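OmpT protein (Vibrio cholerae serotype O1, PDB 6EHD) probably acts as a porin, a beta-barrel channel that lets ions and other small solutes diffuse non-selectively across the outer membrane. Local coordinates at residues Y67-I72 and K86-S91; H118-K123 and F139-A144; A173-S178 and D187-V192. The protein carries 1 engineered substitution. All coordinates share one frame; numbering follows the deposited sequence. Where two conformers were deposited one is given.

Contact 1 of 3, residues Y67-I72 and K86-S91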
ATOM      1  N   TYR A  67      18.624   5.005  -5.505  1.00 54.04           N
ATOM      2  CA  TYR A  67      18.276   3.642  -5.869  1.00 45.54           C
ATOM      3  C   TYR A  67      16.941   3.681  -6.652  1.00 44.27           C
ATOM      4  O   TYR A  67      16.178   4.632  -6.545  1.00 37.75           O
ATOM      5  CB  TYR A  67      18.187   2.705  -4.643  1.00 53.74           C
ATOM      6  CG  TYR A  67      16.880   2.797  -3.829  1.00 58.90           C
ATOM      7  CD1 TYR A  67      16.758   3.712  -2.774  1.00 63.87           C
ATOM      8  CD2 TYR A  67      15.767   1.979  -4.124  1.00 57.78           C
ATOM      9  CE1 TYR A  67      15.567   3.810  -2.039  1.00 64.26           C
ATOM     10  CE2 TYR A  67      14.568   2.068  -3.406  1.00 56.26           C
ATOM     11  CZ  TYR A  67      14.474   2.984  -2.353  1.00 68.30           C
ATOM     12  OH  TYR A  67      13.304   3.127  -1.592  1.00 74.22           O
ATOM     13  N   VAL A  68      16.682   2.629  -7.412  1.00 36.50           N
ATOM     14  CA  VAL A  68      15.516   2.555  -8.323  1.00 34.80           C
ATOM     15  C   VAL A  68      14.276   2.078  -7.572  1.00 34.40           C
ATOM     16  O   VAL A  68      14.294   0.990  -6.938  1.00 35.89           O
ATOM     17  CB  VAL A  68      15.798   1.543  -9.466  1.00 36.48           C
ATOM     18  CG1 VAL A  68      14.563   1.457 -10.375  1.00 36.34           C
ATOM     19  CG2 VAL A  68      16.998   2.051 -10.271  1.00 41.68           C
ATOM     20  N   ARG A  69      13.202   2.879  -7.591  1.00 32.03           N
ATOM     21  CA  ARG A  69      11.940   2.459  -6.891  1.00 33.02           C
ATOM     22  C   ARG A  69      11.040   1.631  -7.816  1.00 30.40           C
ATOM     23  O   ARG A  69      10.459   0.613  -7.391  1.00 32.18           O
ATOM     24  CB  ARG A  69      11.115   3.697  -6.364  1.00 33.97           C
ATOM     25  CG  ARG A  69      11.651   4.203  -5.014  1.00 39.21           C
ATOM     26  CD  ARG A  69      11.040   5.597  -4.702  1.00 39.38           C
ATOM     27  NE  ARG A  69       9.581   5.656  -4.586  1.00 36.27           N
ATOM     28  CZ  ARG A  69       8.871   5.383  -3.496  1.00 36.03           C
ATOM     29  NH1 ARG A  69       7.566   5.533  -3.524  1.00 36.93           N
ATOM     30  NH2 ARG A  69       9.426   4.951  -2.395  1.00 39.53           N
ATOM     31  N   ASN A  70      10.862   2.146  -9.044  1.00 30.41           N
ATOM     32  CA  ASN A  70      10.075   1.461 -10.122  1.00 28.06           C
ATOM     33  C   ASN A  70      10.845   1.605 -11.424  1.00 29.68           C
ATOM     34  O   ASN A  70      11.486   2.643 -11.644  1.00 27.56           O
ATOM     35  CB  ASN A  70       8.732   2.162 -10.340  1.00 28.72           C
ATOM     36  CG  ASN A  70       7.562   1.588  -9.429  1.00 32.50           C
ATOM     37  OD1 ASN A  70       6.428   1.841  -9.746  1.00 36.56           O
ATOM     38  ND2 ASN A  70       7.841   0.811  -8.393  1.00 30.18           N
ATOM     39  N   HIS A  71      10.651   0.628 -12.344  1.00 28.09           N
ATOM     40  CA  HIS A  71      11.245   0.689 -13.705  1.00 29.09           C
ATOM     41  C   HIS A  71      10.329  -0.157 -14.625  1.00 26.51           C
ATOM     42  O   HIS A  71      10.193  -1.368 -14.427  1.00 30.99           O
ATOM     43  CB  HIS A  71      12.683   0.122 -13.631  1.00 32.25           C
ATOM     44  CG  HIS A  71      13.464   0.236 -14.910  1.00 39.13           C
ATOM     45  ND1 HIS A  71      14.746  -0.269 -15.050  1.00 52.54           N
ATOM     46  CD2 HIS A  71      13.143   0.761 -16.119  1.00 48.53           C
ATOM     47  CE1 HIS A  71      15.179  -0.058 -16.282  1.00 46.59           C
ATOM     48  NE2 HIS A  71      14.238   0.590 -16.946  1.00 44.89           N
ATOM     49  N   ILE A  72       9.667   0.526 -15.542  1.00 27.30           N
ATOM     50  CA  ILE A  72       8.505  -0.025 -16.236  1.00 30.89           C
ATOM     51  C   ILE A  72       8.624   0.188 -17.752  1.00 32.57           C
ATOM     52  O   ILE A  72       8.931   1.301 -18.220  1.00 30.81           O
ATOM     53  CB  ILE A  72       7.195   0.680 -15.726  1.00 31.33           C
ATOM     54  CG1 ILE A  72       7.060   0.525 -14.217  1.00 33.99           C
ATOM     55  CG2 ILE A  72       5.960   0.058 -16.326  1.00 34.39           C
ATOM     56  CD1 ILE A  72       5.882   1.293 -13.566  1.00 34.39           C
ATOM     57  N   LYS A  86       9.953  -3.657 -12.552  1.00 29.68           N
ATOM     58  CA  LYS A  86       9.985  -3.517 -11.057  1.00 31.13           C
ATOM     59  C   LYS A  86       8.828  -2.548 -10.713  1.00 28.26           C
ATOM     60  O   LYS A  86       8.854  -1.361 -11.123  1.00 26.76           O
ATOM     61  CB  LYS A  86      11.311  -2.926 -10.603  1.00 33.36           C
ATOM     62  CG  LYS A  86      11.398  -2.756  -9.102  1.00 37.54           C
ATOM     63  CD  LYS A  86      12.741  -2.204  -8.613  1.00 41.32           C
ATOM     64  CE  LYS A  86      12.819  -2.429  -7.092  1.00 47.07           C
ATOM     65  NZ  LYS A  86      14.008  -1.800  -6.480  1.00 51.01           N
ATOM     66  N   GLN A  87       7.790  -3.070 -10.004  1.00 29.42           N
ATOM     67  CA  GLN A  87       6.520  -2.353  -9.843  1.00 27.19           C
ATOM     68  C   GLN A  87       5.929  -2.564  -8.440  1.00 27.15           C
ATOM     69  O   GLN A  87       6.169  -3.607  -7.800  1.00 26.46           O
ATOM     70  CB  GLN A  87       5.502  -2.916 -10.899  1.00 26.42           C
ATOM     71  CG  GLN A  87       5.898  -2.596 -12.339  1.00 25.96           C
ATOM     72  CD  GLN A  87       5.041  -3.213 -13.382  1.00 26.79           C
ATOM     73  OE1 GLN A  87       4.070  -2.579 -13.874  1.00 27.09           O
ATOM     74  NE2 GLN A  87       5.408  -4.491 -13.804  1.00 28.04           N
ATOM     75  N   TRP A  88       5.061  -1.655  -8.030  1.00 25.73           N
ATOM     76  CA  TRP A  88       4.212  -1.933  -6.817  1.00 25.48           C
ATOM     77  C   TRP A  88       3.241  -3.095  -7.143  1.00 25.63           C
ATOM     78  O   TRP A  88       2.868  -3.246  -8.350  1.00 27.49           O
ATOM     79  CB  TRP A  88       3.457  -0.699  -6.351  1.00 24.59           C
ATOM     80  CG  TRP A  88       4.309   0.521  -6.144  1.00 27.47           C
ATOM     81  CD1 TRP A  88       4.109   1.733  -6.742  1.00 27.93           C
ATOM     82  CD2 TRP A  88       5.561   0.602  -5.481  1.00 32.19           C
ATOM     83  NE1 TRP A  88       5.114   2.581  -6.411  1.00 30.34           N
ATOM     84  CE2 TRP A  88       6.023   1.912  -5.634  1.00 30.62           C
ATOM     85  CE3 TRP A  88       6.360  -0.322  -4.758  1.00 37.17           C
ATOM     86  CZ2 TRP A  88       7.247   2.346  -5.101  1.00 38.13           C
ATOM     87  CZ3 TRP A  88       7.571   0.114  -4.206  1.00 43.80           C
ATOM     88  CH2 TRP A  88       7.997   1.433  -4.383  1.00 40.83           C
ATOM     89  N   THR A  89       2.774  -3.832  -6.135  1.00 23.48           N
ATOM     90  CA  THR A  89       1.711  -4.855  -6.385  1.00 24.05           C
ATOM     91  C   THR A  89       0.363  -4.238  -6.819  1.00 26.63           C
ATOM     92  O   THR A  89       0.036  -3.069  -6.485  1.00 21.72           O
ATOM     93  CB  THR A  89       1.492  -5.808  -5.194  1.00 26.47           C
ATOM     94  OG1 THR A  89       0.963  -5.093  -4.068  1.00 25.37           O
ATOM     95  CG2 THR A  89       2.760  -6.538  -4.794  1.00 29.74           C
ATOM     96  N   THR A  90      -0.402  -4.998  -7.600  1.00 22.06           N
ATOM     97  CA  THR A  90      -1.774  -4.661  -7.961  1.00 21.37           C
ATOM     98  C   THR A  90      -2.620  -4.429  -6.630  1.00 21.59           C
ATOM     99  O   THR A  90      -3.424  -3.472  -6.557  1.00 21.46           O
ATOM    100  CB  THR A  90      -2.450  -5.809  -8.778  1.00 24.38           C
ATOM    101  OG1 THR A  90      -1.726  -6.004  -9.991  1.00 24.18           O
ATOM    102  CG2 THR A  90      -3.909  -5.478  -9.092  1.00 25.61           C
ATOM    103  N   SER A  91      -2.359  -5.283  -5.639  1.00 21.69           N
ATOM    104  CA  SER A  91      -3.024  -5.118  -4.296  1.00 23.68           C
ATOM    105  C   SER A  91      -2.755  -3.745  -3.640  1.00 24.96           C
ATOM    106  O   SER A  91      -3.661  -3.150  -2.976  1.00 23.73           O
ATOM    107  CB  SER A  91      -2.657  -6.306  -3.357  1.00 23.44           C
ATOM    108  OG  SER A  91      -1.241  -6.517  -3.318  1.00 26.00           O
TER
HETATM  109  O   HOH W   1       5.873   5.380  -6.093  1.00 38.12           O
HETATM  110  O   HOH W   2       4.150   0.332 -10.006  1.00 27.98           O

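Contact 2 of 3, residues H118-K123 and F139-A144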
ATOM      1  N   HIS A 118       7.277  -6.211  -6.028  1.00 34.11           N
ATOM      2  CA  HIS A 118       7.933  -7.384  -6.691  1.00 32.64           C
ATOM      3  C   HIS A 118       8.682  -6.845  -7.885  1.00 31.92           C
ATOM      4  O   HIS A 118       8.150  -6.061  -8.742  1.00 27.45           O
ATOM      5  CB  HIS A 118       6.911  -8.464  -7.067  1.00 32.43           C
ATOM      6  CG  HIS A 118       7.487  -9.813  -7.468  1.00 37.82           C
ATOM      7  ND1 HIS A 118       8.206 -10.016  -8.638  1.00 41.34           N
ATOM      8  CD2 HIS A 118       7.375 -11.036  -6.877  1.00 38.31           C
ATOM      9  CE1 HIS A 118       8.580 -11.292  -8.693  1.00 37.32           C
ATOM     10  NE2 HIS A 118       8.028 -11.945  -7.683  1.00 38.72           N
ATOM     11  N   ASP A 119       9.970  -7.210  -7.929  1.00 37.37           N
ATOM     12  CA  ASP A 119      10.919  -6.673  -8.930  1.00 37.24           C
ATOM     13  C   ASP A 119      10.764  -7.201 -10.360  1.00 39.71           C
ATOM     14  O   ASP A 119      11.371  -6.676 -11.319  1.00 33.82           O
ATOM     15  CB  ASP A 119      12.384  -6.984  -8.501  1.00 42.62           C
ATOM     16  CG  ASP A 119      12.828  -6.219  -7.255  1.00 51.69           C
ATOM     17  OD1 ASP A 119      12.046  -5.388  -6.731  1.00 48.26           O
ATOM     18  OD2 ASP A 119      13.961  -6.483  -6.767  1.00 53.73           O
ATOM     19  N   SER A 120      10.012  -8.258 -10.544  1.00 37.78           N
ATOM     20  CA  SER A 120       9.836  -8.745 -11.898  1.00 43.18           C
ATOM     21  C   SER A 120       8.390  -9.204 -12.102  1.00 40.79           C
ATOM     22  O   SER A 120       8.108 -10.402 -12.000  1.00 39.48           O
ATOM     23  CB  SER A 120      10.836  -9.885 -12.216  1.00 47.46           C
ATOM     24  OG  SER A 120      10.570 -10.306 -13.535  1.00 51.70           O
ATOM     25  N   GLN A 121       7.487  -8.248 -12.415  1.00 33.73           N
ATOM     26  CA  GLN A 121       6.089  -8.575 -12.614  1.00 31.48           C
ATOM     27  C   GLN A 121       5.642  -8.231 -13.997  1.00 29.60           C
ATOM     28  O   GLN A 121       6.195  -7.316 -14.616  1.00 29.63           O
ATOM     29  CB  GLN A 121       5.181  -7.717 -11.676  1.00 33.31           C
ATOM     30  CG  GLN A 121       5.213  -7.998 -10.257  1.00 31.53           C
ATOM     31  CD  GLN A 121       4.251  -7.037  -9.457  1.00 31.85           C
ATOM     32  OE1 GLN A 121       3.041  -7.253  -9.395  1.00 30.63           O
ATOM     33  NE2 GLN A 121       4.837  -6.006  -8.850  1.00 29.15           N
ATOM     34  N   VAL A 122       4.593  -8.923 -14.435  1.00 27.94           N
ATOM     35  CA  VAL A 122       3.712  -8.454 -15.489  0.50 26.15           C
ATOM     36  C   VAL A 122       2.366  -8.028 -14.867  1.00 25.79           C
ATOM     37  O   VAL A 122       1.742  -8.846 -14.178  1.00 27.57           O
ATOM     38  CB  VAL A 122       3.317  -9.536 -16.512  0.50 28.38           C
ATOM     39  CG1 VAL A 122       2.794  -8.889 -17.758  0.50 23.98           C
ATOM     40  CG2 VAL A 122       4.437 -10.491 -16.768  0.50 34.97           C
ATOM     41  N   LYS A 123       1.890  -6.813 -15.193  1.00 26.16           N
ATOM     42  CA  LYS A 123       0.613  -6.306 -14.601  1.00 28.87           C
ATOM     43  C   LYS A 123      -0.279  -5.955 -15.763  1.00 28.56           C
ATOM     44  O   LYS A 123       0.211  -5.496 -16.829  1.00 28.62           O
ATOM     45  CB  LYS A 123       0.874  -5.108 -13.645  1.00 24.49           C
ATOM     46  CG  LYS A 123       1.515  -5.494 -12.315  1.00 25.80           C
ATOM     47  CD  LYS A 123       1.909  -4.298 -11.418  1.00 27.70           C
ATOM     48  CE  LYS A 123       0.742  -3.357 -11.092  1.00 28.98           C
ATOM     49  NZ  LYS A 123       1.313  -2.110 -10.456  1.00 26.34           N
ATOM     50  N   PHE A 139       7.260 -13.209 -11.529  1.00 41.66           N
ATOM     51  CA  PHE A 139       8.175 -14.361 -11.921  1.00 46.87           C
ATOM     52  C   PHE A 139       9.118 -14.761 -10.793  1.00 41.55           C
ATOM     53  O   PHE A 139       9.956 -13.926 -10.368  1.00 44.03           O
ATOM     54  CB  PHE A 139       8.978 -13.966 -13.153  1.00 47.70           C
ATOM     55  CG  PHE A 139       8.134 -13.790 -14.370  1.00 44.92           C
ATOM     56  CD1 PHE A 139       7.866 -14.871 -15.220  1.00 54.58           C
ATOM     57  CD2 PHE A 139       7.594 -12.562 -14.670  1.00 48.06           C
ATOM     58  CE1 PHE A 139       7.084 -14.691 -16.360  1.00 59.64           C
ATOM     59  CE2 PHE A 139       6.823 -12.381 -15.786  1.00 50.25           C
ATOM     60  CZ  PHE A 139       6.553 -13.435 -16.637  1.00 51.34           C
ATOM     61  N   PRO A 140       8.972 -16.000 -10.227  1.00 42.88           N
ATOM     62  CA  PRO A 140       9.930 -16.376  -9.168  1.00 48.32           C
ATOM     63  C   PRO A 140      11.223 -16.710  -9.948  1.00 57.58           C
ATOM     64  O   PRO A 140      11.140 -17.127 -11.117  1.00 55.15           O
ATOM     65  CB  PRO A 140       9.294 -17.605  -8.503  1.00 47.45           C
ATOM     66  CG  PRO A 140       8.422 -18.197  -9.541  1.00 49.18           C
ATOM     67  CD  PRO A 140       7.980 -17.072 -10.465  1.00 46.47           C
ATOM     68  N   GLU A 141      12.397 -16.405  -9.442  1.00 61.79           N
ATOM     69  CA  GLU A 141      13.524 -16.537 -10.399  1.00 77.43           C
ATOM     70  C   GLU A 141      14.421 -17.635  -9.960  1.00 75.76           C
ATOM     71  O   GLU A 141      15.444 -17.399  -9.315  1.00 80.39           O
ATOM     72  CB  GLU A 141      14.174 -15.207 -10.712  1.00 75.67           C
ATOM     73  CG  GLU A 141      13.381 -14.552 -11.848  1.00 73.32           C
ATOM     74  CD  GLU A 141      13.696 -13.106 -12.044  1.00 72.35           C
ATOM     75  OE1 GLU A 141      13.131 -12.508 -12.981  1.00 72.37           O
ATOM     76  OE2 GLU A 141      14.518 -12.579 -11.271  1.00 66.18           O
ATOM     77  N   ASP A 142      13.951 -18.843 -10.289  1.00 78.83           N
ATOM     78  CA  ASP A 142      14.427 -20.087  -9.690  1.00 85.87           C
ATOM     79  C   ASP A 142      14.558 -19.877  -8.160  1.00 83.59           C
ATOM     80  O   ASP A 142      15.619 -20.062  -7.582  1.00 79.49           O
ATOM     81  CB  ASP A 142      15.723 -20.541 -10.387  1.00 87.51           C
ATOM     82  CG  ASP A 142      15.549 -20.725 -11.925  1.00 95.38           C
ATOM     83  OD1 ASP A 142      14.671 -21.505 -12.366  1.00 88.69           O
ATOM     84  OD2 ASP A 142      16.293 -20.087 -12.705  1.00 98.56           O
ATOM     85  N   ASN A 143      13.461 -19.405  -7.554  1.00 83.98           N
ATOM     86  CA  ASN A 143      13.332 -19.129  -6.107  1.00 85.01           C
ATOM     87  C   ASN A 143      14.115 -17.942  -5.546  1.00 78.82           C
ATOM     88  O   ASN A 143      14.154 -17.773  -4.331  1.00 87.68           O
ATOM     89  CB  ASN A 143      13.620 -20.395  -5.260  1.00 90.69           C
ATOM     90  CG  ASN A 143      12.585 -21.488  -5.456  1.00 93.34           C
ATOM     91  OD1 ASN A 143      11.550 -21.300  -6.104  1.00103.04           O
ATOM     92  ND2 ASN A 143      12.855 -22.635  -4.873  1.00 88.38           N
ATOM     93  N   ALA A 144      14.708 -17.110  -6.402  1.00 70.15           N
ATOM     94  CA  ALA A 144      15.400 -15.873  -5.945  1.00 65.67           C
ATOM     95  C   ALA A 144      14.409 -14.711  -5.636  1.00 65.08           C
ATOM     96  O   ALA A 144      14.766 -13.713  -4.984  1.00 64.92           O
ATOM     97  CB  ALA A 144      16.417 -15.426  -6.999  1.00 60.62           C
TER

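Contact 3 of 3, residues A173-S178 and D187-V192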
ATOM      1  N   ALA A 173      11.821 -18.635   1.895  1.00 50.15           N
ATOM      2  CA  ALA A 173      12.787 -18.414   2.956  1.00 52.62           C
ATOM      3  C   ALA A 173      12.562 -17.103   3.671  1.00 49.60           C
ATOM      4  O   ALA A 173      13.425 -16.225   3.708  1.00 50.01           O
ATOM      5  CB  ALA A 173      14.206 -18.460   2.381  1.00 57.93           C
ATOM      6  N   PHE A 174      11.394 -16.966   4.287  1.00 54.50           N
ATOM      7  CA  PHE A 174      11.014 -15.704   4.936  1.00 48.77           C
ATOM      8  C   PHE A 174      11.609 -15.642   6.370  1.00 47.74           C
ATOM      9  O   PHE A 174      11.378 -16.546   7.175  1.00 48.82           O
ATOM     10  CB  PHE A 174       9.472 -15.592   5.013  1.00 44.72           C
ATOM     11  CG  PHE A 174       8.991 -14.260   5.483  1.00 46.65           C
ATOM     12  CD1 PHE A 174       9.014 -13.149   4.634  1.00 45.56           C
ATOM     13  CD2 PHE A 174       8.508 -14.092   6.770  1.00 45.27           C
ATOM     14  CE1 PHE A 174       8.577 -11.900   5.094  1.00 40.64           C
ATOM     15  CE2 PHE A 174       8.014 -12.853   7.202  1.00 45.24           C
ATOM     16  CZ  PHE A 174       8.059 -11.757   6.360  1.00 44.55           C
ATOM     17  N   LYS A 175      12.308 -14.561   6.671  1.00 46.76           N
ATOM     18  CA  LYS A 175      12.795 -14.269   8.022  1.00 53.15           C
ATOM     19  C   LYS A 175      11.686 -13.742   8.941  1.00 55.18           C
ATOM     20  O   LYS A 175      11.269 -12.589   8.862  1.00 54.04           O
ATOM     21  CB  LYS A 175      13.952 -13.274   7.989  1.00 55.51           C
ATOM     22  CG  LYS A 175      14.589 -13.009   9.359  1.00 62.59           C
ATOM     23  CD  LYS A 175      15.920 -12.264   9.211  1.00 73.98           C
ATOM     24  CE  LYS A 175      16.886 -12.451  10.382  1.00 80.01           C
ATOM     25  NZ  LYS A 175      16.834 -11.317  11.352  1.00 83.79           N
ATOM     26  N   VAL A 176      11.227 -14.627   9.817  1.00 51.44           N
ATOM     27  CA  VAL A 176      10.308 -14.293  10.909  1.00 56.20           C
ATOM     28  C   VAL A 176      10.985 -13.500  12.045  1.00 62.44           C
ATOM     29  O   VAL A 176      10.392 -12.538  12.585  1.00 63.27           O
ATOM     30  CB  VAL A 176       9.669 -15.586  11.444  1.00 52.61           C
ATOM     31  CG1 VAL A 176       8.949 -15.365  12.766  1.00 55.20           C
ATOM     32  CG2 VAL A 176       8.750 -16.179  10.379  1.00 57.08           C
ATOM     33  N   GLY A 177      12.208 -13.894  12.418  1.00 66.85           N
ATOM     34  CA  GLY A 177      12.904 -13.264  13.566  1.00 61.80           C
ATOM     35  C   GLY A 177      14.181 -13.995  13.986  1.00 63.10           C
ATOM     36  O   GLY A 177      14.876 -14.562  13.143  1.00 55.69           O
ATOM     37  N   SER A 178      14.502 -13.968  15.280  1.00 61.44           N
ATOM     38  CA  SER A 178      15.684 -14.704  15.800  1.00 64.24           C
ATOM     39  C   SER A 178      15.434 -15.248  17.191  1.00 59.97           C
ATOM     40  O   SER A 178      14.599 -14.719  17.933  1.00 50.31           O
ATOM     41  CB  SER A 178      16.946 -13.833  15.813  1.00 57.60           C
ATOM     42  OG  SER A 178      16.653 -12.618  16.436  1.00 64.51           O
ATOM     43  N   ASP A 187      18.703 -17.470  13.252  1.00 71.31           N
ATOM     44  CA  ASP A 187      17.554 -16.891  12.536  1.00 66.81           C
ATOM     45  C   ASP A 187      16.421 -17.909  12.423  1.00 64.13           C
ATOM     46  O   ASP A 187      16.669 -19.066  12.113  1.00 66.38           O
ATOM     47  CB  ASP A 187      17.978 -16.458  11.134  1.00 71.37           C
ATOM     48  CG  ASP A 187      18.752 -15.150  11.125  1.00 75.38           C
ATOM     49  OD1 ASP A 187      18.783 -14.436  12.153  1.00 85.03           O
ATOM     50  OD2 ASP A 187      19.312 -14.815  10.060  1.00 86.00           O
ATOM     51  N   ILE A 188      15.182 -17.482  12.672  1.00 64.15           N
ATOM     52  CA  ILE A 188      14.002 -18.323  12.409  1.00 61.07           C
ATOM     53  C   ILE A 188      13.523 -18.001  10.967  1.00 64.51           C
ATOM     54  O   ILE A 188      13.087 -16.863  10.696  1.00 59.39           O
ATOM     55  CB  ILE A 188      12.850 -18.040  13.409  1.00 71.60           C
ATOM     56  CG1 ILE A 188      13.317 -18.028  14.886  1.00 74.34           C
ATOM     57  CG2 ILE A 188      11.738 -19.068  13.236  1.00 73.09           C
ATOM     58  CD1 ILE A 188      12.411 -17.210  15.800  1.00 72.14           C
ATOM     59  N   LYS A 189      13.640 -18.969  10.051  1.00 65.61           N
ATOM     60  CA  LYS A 189      13.155 -18.819   8.672  1.00 64.96           C
ATOM     61  C   LYS A 189      12.152 -19.901   8.353  1.00 64.80           C
ATOM     62  O   LYS A 189      12.256 -20.991   8.885  1.00 63.44           O
ATOM     63  CB  LYS A 189      14.295 -18.832   7.658  1.00 67.15           C
ATOM     64  CG  LYS A 189      15.388 -17.844   8.015  1.00 75.63           C
ATOM     65  CD  LYS A 189      16.068 -17.221   6.814  1.00 80.06           C
ATOM     66  CE  LYS A 189      17.090 -16.188   7.274  1.00 85.86           C
ATOM     67  NZ  LYS A 189      17.305 -15.135   6.243  1.00 93.00           N
ATOM     68  N   ALA A 190      11.169 -19.585   7.497  1.00 52.23           N
ATOM     69  CA  ALA A 190      10.117 -20.495   7.154  1.00 44.55           C
ATOM     70  C   ALA A 190       9.650 -20.259   5.723  1.00 44.62           C
ATOM     71  O   ALA A 190       9.898 -19.183   5.166  1.00 44.70           O
ATOM     72  CB  ALA A 190       8.987 -20.320   8.136  1.00 50.97           C
ATOM     73  N   ASP A 191       9.094 -21.305   5.139  1.00 43.51           N
ATOM     74  CA  ASP A 191       8.395 -21.281   3.863  1.00 51.93           C
ATOM     75  C   ASP A 191       6.915 -20.899   4.159  1.00 48.37           C
ATOM     76  O   ASP A 191       6.117 -21.720   4.642  1.00 44.96           O
ATOM     77  CB  ASP A 191       8.545 -22.666   3.182  1.00 54.71           C
ATOM     78  CG  ASP A 191       7.915 -22.756   1.792  1.00 56.80           C
ATOM     79  OD1 ASP A 191       7.153 -21.852   1.313  1.00 50.86           O
ATOM     80  OD2 ASP A 191       8.140 -23.813   1.152  1.00 54.19           O
ATOM     81  N   VAL A 192       6.567 -19.622   3.884  1.00 42.42           N
ATOM     82  CA  VAL A 192       5.249 -19.054   4.286  1.00 39.97           C
ATOM     83  C   VAL A 192       4.490 -18.551   3.038  1.00 35.63           C
ATOM     84  O   VAL A 192       5.094 -17.960   2.136  1.00 35.89           O
ATOM     85  CB  VAL A 192       5.416 -17.987   5.380  1.00 47.22           C
ATOM     86  CG1 VAL A 192       6.407 -16.915   4.987  1.00 62.11           C
ATOM     87  CG2 VAL A 192       4.070 -17.345   5.774  1.00 47.90           C
TER

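Contact 1 of 3, residues Y67-I72 and K86-S91
With CG anti to the backbone N and the chain extended beyond it, K86 runs past R69 O and delivers NZ to V68 O at 2.8 Å. The first torsions of N70 and W88 both set CG beside the backbone N, and the two side chains meet: N70 ND2 lies over the centre of the indole, 3.4 Å above its plane, with amide and ring planes 46° apart. The amide is kept there by ND2 donating to R69 O at 2.8 Å, while a water joins N70 OD1 to W88 N. W88 CZ2 lies over one face of the R69 guanidinium, offset toward its rim, 3.6 Å from NH1; the planes are 62° apart, so this is no parallel stack. A second water bridges NH1 and W88 NE1. Two carboxylates hold the cation, E57 at NE and D303 at NH2. In the backbone, H71 and K86 form an antiparallel hydrogen-bonded pair, H71 N to K86 O being 2.9 Å at 162°. On the other strand neighbour, R69 and N70 both face E57, a classic beta bulge of strand 67-77 against strand 50-59 in the porin barrel wall; beside it the chain after strand 80-84 begins an excursion consistent with the inward-folded loop L3.

Contact 2 of 3, residues H118-K123 and F139-A144
H118 meets F139 through the edge of its imidazole: CE1 stands 3.4 Å from F139 O, which lies in the ring plane. That carbonyl oxygen is buried here and has no hydrogen-bond partner in the model, so the polarised C-H of the imidazole is probably a modest electrostatic compensation. The ring is fixed at both nitrogens, since S120 N donates to ND1 at 3.2 Å and NE2 bonds to Q146 O, a pattern consistent with the proton residing on NE2.

S120 carries the polar part of the contact. Its carbonyl O accepts from F139 N at 3.0 Å with an N-H...O angle of 166°, and the C=O...N angle of 174° shows the donor almost straight ahead of the carbonyl. The same oxygen sits in the plane of the F139 ring at its edge, 3.5 Å from CD2. On the side chain, OG is anti to the backbone N (chi1 179°) and makes a weak 3.4 Å hydrogen bond to E141 OE1, whereas E141 OE2 is engaged in a salt bridge with K145.

This is where strand 121-128 enters the porin barrel and where the chain leaves its neighbour, strand 131-138, for the loop that leads into strand 147-157. In that loop a type I' turn runs from E141 to A144, closed by A144 N to E141 O at 3.0 Å; D142 and N143 in its middle are poorly ordered.

Q121 turns from F139-A144, and its NE2 returns to H118 O in a weak 3.3 Å bond. At V122 the backbone pairs with Y137, and CG2 lies beside the F139 ring edge near CE2, but the modelled separation is implausibly short and remains doubtful. F139 also packs edge-to-face with Y137.

Contact 3 of 3, residues A173-S178 and D187-V192
D187, paired with S178, reaches diagonally to K175 across a beta hairpin formed by strands 174-181 and 184-205, an antiparallel pair interrupted by a classic beta bulge at V176 and G177. The carboxylate lies against the end of the lysine chain: OD1 is 3.3 Å from K175 CE but 3.8 Å from NZ; with chi4 at -98°, NZ is turned so that CE, not the ammonium, is the atom nearest OD1. The salt bridge is therefore long.

I188 is the residue opposite the bulge, and its two backbone polar groups serve different residues there. Its O accepts from V176 N at 3.0 Å, whereas its N donates to G177 O, also at 3.0 Å with an N-H...O angle of 160°, approaching from above the carbonyl plane. V176 adopts helix-like backbone angles, which accommodates the extra residue and shifts the register by one. The I188 side chain reaches across to the other strand, where CD1 is 3.9 Å from S178 C.

K189 pairs with K175 without hydrogen bonds. Its CA makes a C-H...O contact with F174 O at 3.3 Å, and the lysine ammonium groups remain apart. A190 restores the regular ladder: its O accepts from F174 N at 2.8 Å and its N donates to F174 O.

V192 ends the contact beside the base of the F174 side chain. A chi1 of 53° places CG1 between the backbone N and the carbonyl carbon, 3.3 Å from F174 CB.

The three contacts follow one another in series along the chain, each closing before the next opens, and all involve strands of the porin barrel. Contacts 1 and 2 are neighbours, with centres 12 Å apart, and they touch directly: W88 O lies 2.9 Å from K123 NZ, and Q87 N probably bonds to H118 O where strands 87-88 and 117-118 form a small antiparallel sheet. They thus bracket the departure and return of the long excursion between strands 80-84 and 121-128. Contact 3 stands apart on a surface hairpin, its centre 24 Å from contact 1 and 20 Å from contact 2; its nearest atoms stay about 7 Å from contact 2, without touching.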